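Local coordinates for cytoplasmic Protein STM1381 (Salmonella enterica subsp. enterica serovar Typhimurium, PDB 3SOZ) that is of unknown function but is related in sequence to class I glutamine amidotransferases, at residues G118-F123 / Y182-I186; L68-I74 / L103-Y107. All coordinates share one frame. Residue numbers count along the deposited sequence, not the author numbering.

Contact 1 of 2, residues G118-F123 / Y182-I186; sequences GGYLSF and YNKLI
Gly118, just after strand 113-117, has phi/psi -67/-178 and passes closest to Asn183, CA to CA 6.1 Å. A side chain here would run into the Asn183 amide, for Gly118 CA is already 3.4 Å from Asn183 OD1. Gly119 sits at 144/-172, where a CB would jam against the preceding carbonyl; it opens a type I turn that ends at Ser122, closed by a weak hydrogen bond from Ser122 N to Gly119 O (3.4 Å). Gly119 N donates to Asn183 OD1 at 2.8 Å, almost linearly (173°), so the asparagine (chi1 m, chi2 104°) holds the turn through its side chain. Tyr120 and Leu121, at the corners, point away. Ser122 turns back, its OG hydrogen-bonded to the Ile117 carbonyl. Phe123 (51/-119, m rotamer) sets its ring edge by Asn183, Phe123 CD2 to Asn183 OD1 3.4 Å, and takes Leu185 CD1 over one face, 4.0 Å from the Phe123 ring centroid, a CH-pi contact. A glycerol, probably from the crystallisation liquor, is hydrogen-bonded to Tyr120 N and may mark a pocket. The turn is thus a loop following a parallel strand of the mixed sheet, held by strand 175-187, which pairs antiparallel with strand 151-154.

Contact 2 of 2, residues L68-I74 / L103-Y107; sequences LACYDAI and LIADY
Tyr107 is the bump and the bend 68-74 is the hollow. The tyrosine stands on helix 100-109 with a t rotamer (chi1 163°, chi2 -88°), and its side chain reaches into the bend between helix 65-69 and strand 73-77, closest along the backbone at Ala69 (CA to CA 6.8 Å). Leu68 lines one wall, its CB 3.8 Å from Tyr107 CD2, while a hydrogen bond from Tyr71 N to Leu68 O (2.9 Å) draws the bend in. At the bottom, Tyr107 OH donates to Tyr71 O at 2.6 Å. Backbone polar atoms, among them Tyr71 O and Asp72 O, lie at the ring edge, so a tyrosine, with its hydroxyl, suits the place. Such helix-on-sheet packing belongs to the alpha/beta core of the glutaminase-like fold: strand 73-77 runs parallel to strand 113-117, and helix 100-109 lies in the connection between them. Ile74, near the start of strand 73-77, covers one ring face, CD1 3.7 Å from the Tyr107 centroid in a CH-pi contact; Ile74 CD1 also meets Ile104 CG1 at 4.0 Å, and so sits between the ring face and Ile104. One turn back from Tyr107, Leu103 receives the tip of Leu68, Leu68 CD1 to Leu103 CB 4.0 Å.

Contact 2 closes before contact 1 opens, so the two lie in series along the chain, with strand 113-117 running between them. Their centres are about 22 Å apart and their nearest atoms about 11 Å, so they do not touch, yet both reach the same large mixed sheet. Contact 2 packs helix 100-109 against the beginning of strand 73-77, whereas contact 1 lies past the far end of the neighbouring parallel strand 113-117, where the loop after it meets strand 175-187. Contact 1 is thus on the C-terminal side of the parallel strands, where related alpha/beta enzymes usually place their active sites, although no such site is established here.

Contact 1 of 2, residues G118-F123 / Y182-I186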
loop_
_atom_site.group_PDB
_atom_site.type_symbol
_atom_site.label_atom_id
_atom_site.label_comp_id
_atom_site.label_asym_id
_atom_site.label_seq_id
_atom_site.Cartn_x
_atom_site.Cartn_y
_atom_site.Cartn_z
ATOM N N GLY A 118 19.335 3.108 -1.378
ATOM C CA GLY A 118 18.037 2.465 -1.677
ATOM C C GLY A 118 17.867 1.045 -1.185
ATOM O O GLY A 118 18.760 0.466 -0.567
ATOM N N GLY A 119 16.703 0.481 -1.495
ATOM C CA GLY A 119 16.288 -0.839 -0.989
ATOM C C GLY A 119 14.772 -0.812 -0.729
ATOM O O GLY A 119 14.082 0.153 -1.063
ATOM N N TYR A 120 14.253 -1.861 -0.123
ATOM C CA TYR A 120 12.849 -1.946 0.062
ATOM C C TYR A 120 12.238 -0.917 1.024
ATOM O O TYR A 120 11.063 -0.544 0.867
ATOM C CB TYR A 120 12.492 -3.359 0.509
ATOM C CG TYR A 120 12.443 -4.289 -0.645
ATOM C CD1 TYR A 120 12.973 -3.917 -1.889
ATOM C CD2 TYR A 120 11.891 -5.557 -0.508
ATOM C CE1 TYR A 120 12.932 -4.802 -2.970
ATOM C CE2 TYR A 120 11.859 -6.470 -1.588
ATOM C CZ TYR A 120 12.383 -6.088 -2.804
ATOM O OH TYR A 120 12.356 -6.978 -3.840
ATOM N N LEU A 121 12.999 -0.486 2.021
ATOM C CA LEU A 121 12.503 0.514 2.937
ATOM C C LEU A 121 13.177 1.899 2.766
ATOM O O LEU A 121 13.362 2.635 3.739
ATOM C CB LEU A 121 12.663 -0.001 4.360
ATOM C CG LEU A 121 11.754 -1.152 4.720
ATOM C CD1 LEU A 121 12.215 -1.792 5.998
ATOM C CD2 LEU A 121 10.256 -0.685 4.783
ATOM N N SER A 122 13.553 2.221 1.537
ATOM C CA SER A 122 14.158 3.494 1.217
ATOM C C SER A 122 13.242 4.178 0.248
ATOM O O SER A 122 12.405 3.534 -0.455
ATOM C CB SER A 122 15.525 3.336 0.535
ATOM O OG SER A 122 16.551 2.819 1.383
ATOM N N PHE A 123 13.435 5.486 0.174
ATOM C CA PHE A 123 12.640 6.344 -0.712
ATOM C C PHE A 123 11.130 6.097 -0.520
ATOM O O PHE A 123 10.620 6.334 0.580
ATOM C CB PHE A 123 13.157 6.284 -2.165
ATOM C CG PHE A 123 14.658 6.402 -2.256
ATOM C CD1 PHE A 123 15.292 7.642 -2.082
ATOM C CD2 PHE A 123 15.449 5.272 -2.466
ATOM C CE1 PHE A 123 16.691 7.747 -2.121
ATOM C CE2 PHE A 123 16.840 5.363 -2.525
ATOM C CZ PHE A 123 17.465 6.619 -2.350
ATOM N N TYR A 182 16.350 -1.365 -8.278
ATOM C CA TYR A 182 16.622 -0.068 -7.703
ATOM C C TYR A 182 15.293 0.628 -7.449
ATOM O O TYR A 182 14.242 0.214 -7.949
ATOM C CB TYR A 182 17.496 0.808 -8.661
ATOM C CG TYR A 182 16.832 1.075 -10.011
ATOM C CD1 TYR A 182 16.915 0.152 -11.026
ATOM C CD2 TYR A 182 16.090 2.209 -10.239
ATOM C CE1 TYR A 182 16.312 0.342 -12.227
ATOM C CE2 TYR A 182 15.456 2.397 -11.463
ATOM C CZ TYR A 182 15.580 1.426 -12.441
ATOM O OH TYR A 182 14.975 1.550 -13.673
ATOM N N ASN A 183 15.372 1.708 -6.684
ATOM C CA ASN A 183 14.270 2.618 -6.513
ATOM C C ASN A 183 14.242 3.623 -7.662
ATOM O O ASN A 183 15.243 4.236 -7.998
ATOM C CB ASN A 183 14.421 3.337 -5.180
ATOM C CG ASN A 183 14.177 2.435 -3.982
ATOM O OD1 ASN A 183 15.112 1.996 -3.299
ATOM N ND2 ASN A 183 12.902 2.173 -3.704
ATOM N N LYS A 184 13.076 3.802 -8.259
ATOM C CA LYS A 184 12.932 4.654 -9.400
ATOM C C LYS A 184 12.711 6.020 -8.834
ATOM O O LYS A 184 11.779 6.201 -8.048
ATOM C CB LYS A 184 11.720 4.251 -10.214
ATOM C CG LYS A 184 11.466 5.138 -11.402
ATOM C CD LYS A 184 10.321 4.620 -12.249
ATOM C CE LYS A 184 10.048 5.585 -13.422
ATOM N NZ LYS A 184 9.189 4.922 -14.447
ATOM N N LEU A 185 13.584 6.950 -9.258
ATOM C CA LEU A 185 13.587 8.351 -8.884
ATOM C C LEU A 185 13.704 9.276 -10.103
ATOM O O LEU A 185 13.928 8.858 -11.249
ATOM C CB LEU A 185 14.748 8.635 -7.939
ATOM C CG LEU A 185 14.740 7.738 -6.704
ATOM C CD1 LEU A 185 16.089 7.629 -6.113
ATOM C CD2 LEU A 185 13.789 8.281 -5.716
ATOM N N ILE A 186 13.522 10.559 -9.831
ATOM C CA ILE A 186 13.576 11.607 -10.834
ATOM C C ILE A 186 14.544 12.657 -10.286
ATOM O O ILE A 186 14.402 13.074 -9.132
ATOM C CB ILE A 186 12.183 12.252 -10.987
ATOM C CG1 ILE A 186 11.208 11.267 -11.628
ATOM C CG2 ILE A 186 12.278 13.603 -11.755
ATOM C CD1 ILE A 186 9.703 11.677 -11.518
#

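Contact 2 of 2, residues L68-I74 / L103-Y107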
loop_
_atom_site.group_PDB
_atom_site.type_symbol
_atom_site.label_atom_id
_atom_site.label_comp_id
_atom_site.label_asym_id
_atom_site.label_seq_id
_atom_site.Cartn_x
_atom_site.Cartn_y
_atom_site.Cartn_z
ATOM N N LEU A 68 24.256 15.274 17.036
ATOM C CA LEU A 68 24.596 14.833 15.671
ATOM C C LEU A 68 25.735 15.640 15.037
ATOM O O LEU A 68 26.370 15.180 14.066
ATOM C CB LEU A 68 23.363 14.930 14.748
ATOM C CG LEU A 68 22.015 14.349 15.197
ATOM C CD1 LEU A 68 20.861 14.797 14.297
ATOM C CD2 LEU A 68 22.098 12.843 15.257
ATOM N N ALA A 69 25.966 16.848 15.574
ATOM C CA ALA A 69 26.962 17.800 15.065
ATOM C C ALA A 69 28.391 17.238 15.007
ATOM O O ALA A 69 29.197 17.636 14.155
ATOM C CB ALA A 69 26.924 19.074 15.897
ATOM N N CYS A 70 28.701 16.310 15.900
ATOM C CA CYS A 70 30.016 15.727 15.894
ATOM C C CYS A 70 30.164 14.698 14.788
ATOM O O CYS A 70 31.164 13.979 14.775
ATOM C CB CYS A 70 30.315 15.064 17.236
ATOM S SG CYS A 70 29.242 13.640 17.549
ATOM N N TYR A 71 29.178 14.596 13.881
ATOM C CA TYR A 71 29.252 13.641 12.736
ATOM C C TYR A 71 29.458 14.358 11.424
ATOM O O TYR A 71 28.735 15.303 11.128
ATOM C CB TYR A 71 28.005 12.730 12.625
ATOM C CG TYR A 71 27.927 11.697 13.703
ATOM C CD1 TYR A 71 28.903 10.704 13.815
ATOM C CD2 TYR A 71 26.898 11.709 14.630
ATOM C CE1 TYR A 71 28.854 9.750 14.830
ATOM C CE2 TYR A 71 26.848 10.765 15.660
ATOM C CZ TYR A 71 27.822 9.799 15.736
ATOM O OH TYR A 71 27.765 8.872 16.726
ATOM N N ASP A 72 30.402 13.885 10.618
ATOM C CA ASP A 72 30.599 14.459 9.283
ATOM C C ASP A 72 29.462 14.179 8.307
ATOM O O ASP A 72 29.099 15.049 7.510
ATOM C CB ASP A 72 31.943 14.013 8.716
ATOM C CG ASP A 72 33.098 14.514 9.563
ATOM O OD1 ASP A 72 33.162 15.765 9.743
ATOM O OD2 ASP A 72 33.900 13.676 10.078
ATOM N N ALA A 73 28.908 12.959 8.395
ATOM C CA ALA A 73 27.751 12.532 7.603
ATOM C C ALA A 73 26.872 11.488 8.281
ATOM O O ALA A 73 27.286 10.733 9.201
ATOM C CB ALA A 73 28.181 12.021 6.274
ATOM N N ILE A 74 25.635 11.453 7.819
ATOM C CA ILE A 74 24.720 10.471 8.316
ATOM C C ILE A 74 24.378 9.565 7.151
ATOM O O ILE A 74 24.079 10.034 6.027
ATOM C CB ILE A 74 23.443 11.118 8.947
ATOM C CG1 ILE A 74 23.861 12.091 10.066
ATOM C CG2 ILE A 74 22.502 10.026 9.464
ATOM C CD1 ILE A 74 22.742 12.933 10.711
ATOM N N LEU A 103 15.375 16.687 12.890
ATOM C CA LEU A 103 16.745 16.656 13.370
ATOM C C LEU A 103 17.775 16.438 12.283
ATOM O O LEU A 103 18.785 17.135 12.257
ATOM C CB LEU A 103 16.944 15.633 14.492
ATOM C CG LEU A 103 16.628 16.220 15.870
ATOM C CD1 LEU A 103 16.091 15.181 16.900
ATOM C CD2 LEU A 103 17.854 17.003 16.389
ATOM N N ILE A 104 17.532 15.481 11.392
ATOM C CA ILE A 104 18.496 15.193 10.334
ATOM C C ILE A 104 18.495 16.341 9.322
ATOM O O ILE A 104 19.556 16.771 8.847
ATOM C CB ILE A 104 18.264 13.801 9.715
ATOM C CG1 ILE A 104 18.700 12.726 10.718
ATOM C CG2 ILE A 104 19.066 13.614 8.427
ATOM C CD1 ILE A 104 17.907 11.466 10.670
ATOM N N ALA A 105 17.315 16.869 9.042
ATOM C CA ALA A 105 17.183 17.993 8.147
ATOM C C ALA A 105 17.996 19.196 8.640
ATOM O O ALA A 105 18.814 19.770 7.878
ATOM C CB ALA A 105 15.713 18.380 7.995
ATOM N N ASP A 106 17.740 19.583 9.898
ATOM C CA ASP A 106 18.437 20.660 10.563
ATOM C C ASP A 106 19.912 20.414 10.409
ATOM O O ASP A 106 20.606 21.260 9.843
ATOM C CB ASP A 106 18.024 20.765 12.043
ATOM C CG ASP A 106 16.653 21.458 12.226
ATOM O OD1 ASP A 106 15.953 21.779 11.231
ATOM O OD2 ASP A 106 16.264 21.686 13.385
ATOM N N TYR A 107 20.380 19.242 10.850
ATOM C CA TYR A 107 21.790 18.872 10.751
ATOM C C TYR A 107 22.387 19.127 9.374
ATOM O O TYR A 107 23.455 19.720 9.253
ATOM C CB TYR A 107 21.958 17.407 11.113
ATOM C CG TYR A 107 23.268 16.789 10.678
ATOM C CD1 TYR A 107 23.394 16.218 9.425
ATOM C CD2 TYR A 107 24.362 16.742 11.534
ATOM C CE1 TYR A 107 24.582 15.647 9.000
ATOM C CE2 TYR A 107 25.571 16.168 11.128
ATOM C CZ TYR A 107 25.667 15.616 9.846
ATOM O OH TYR A 107 26.829 15.020 9.400
#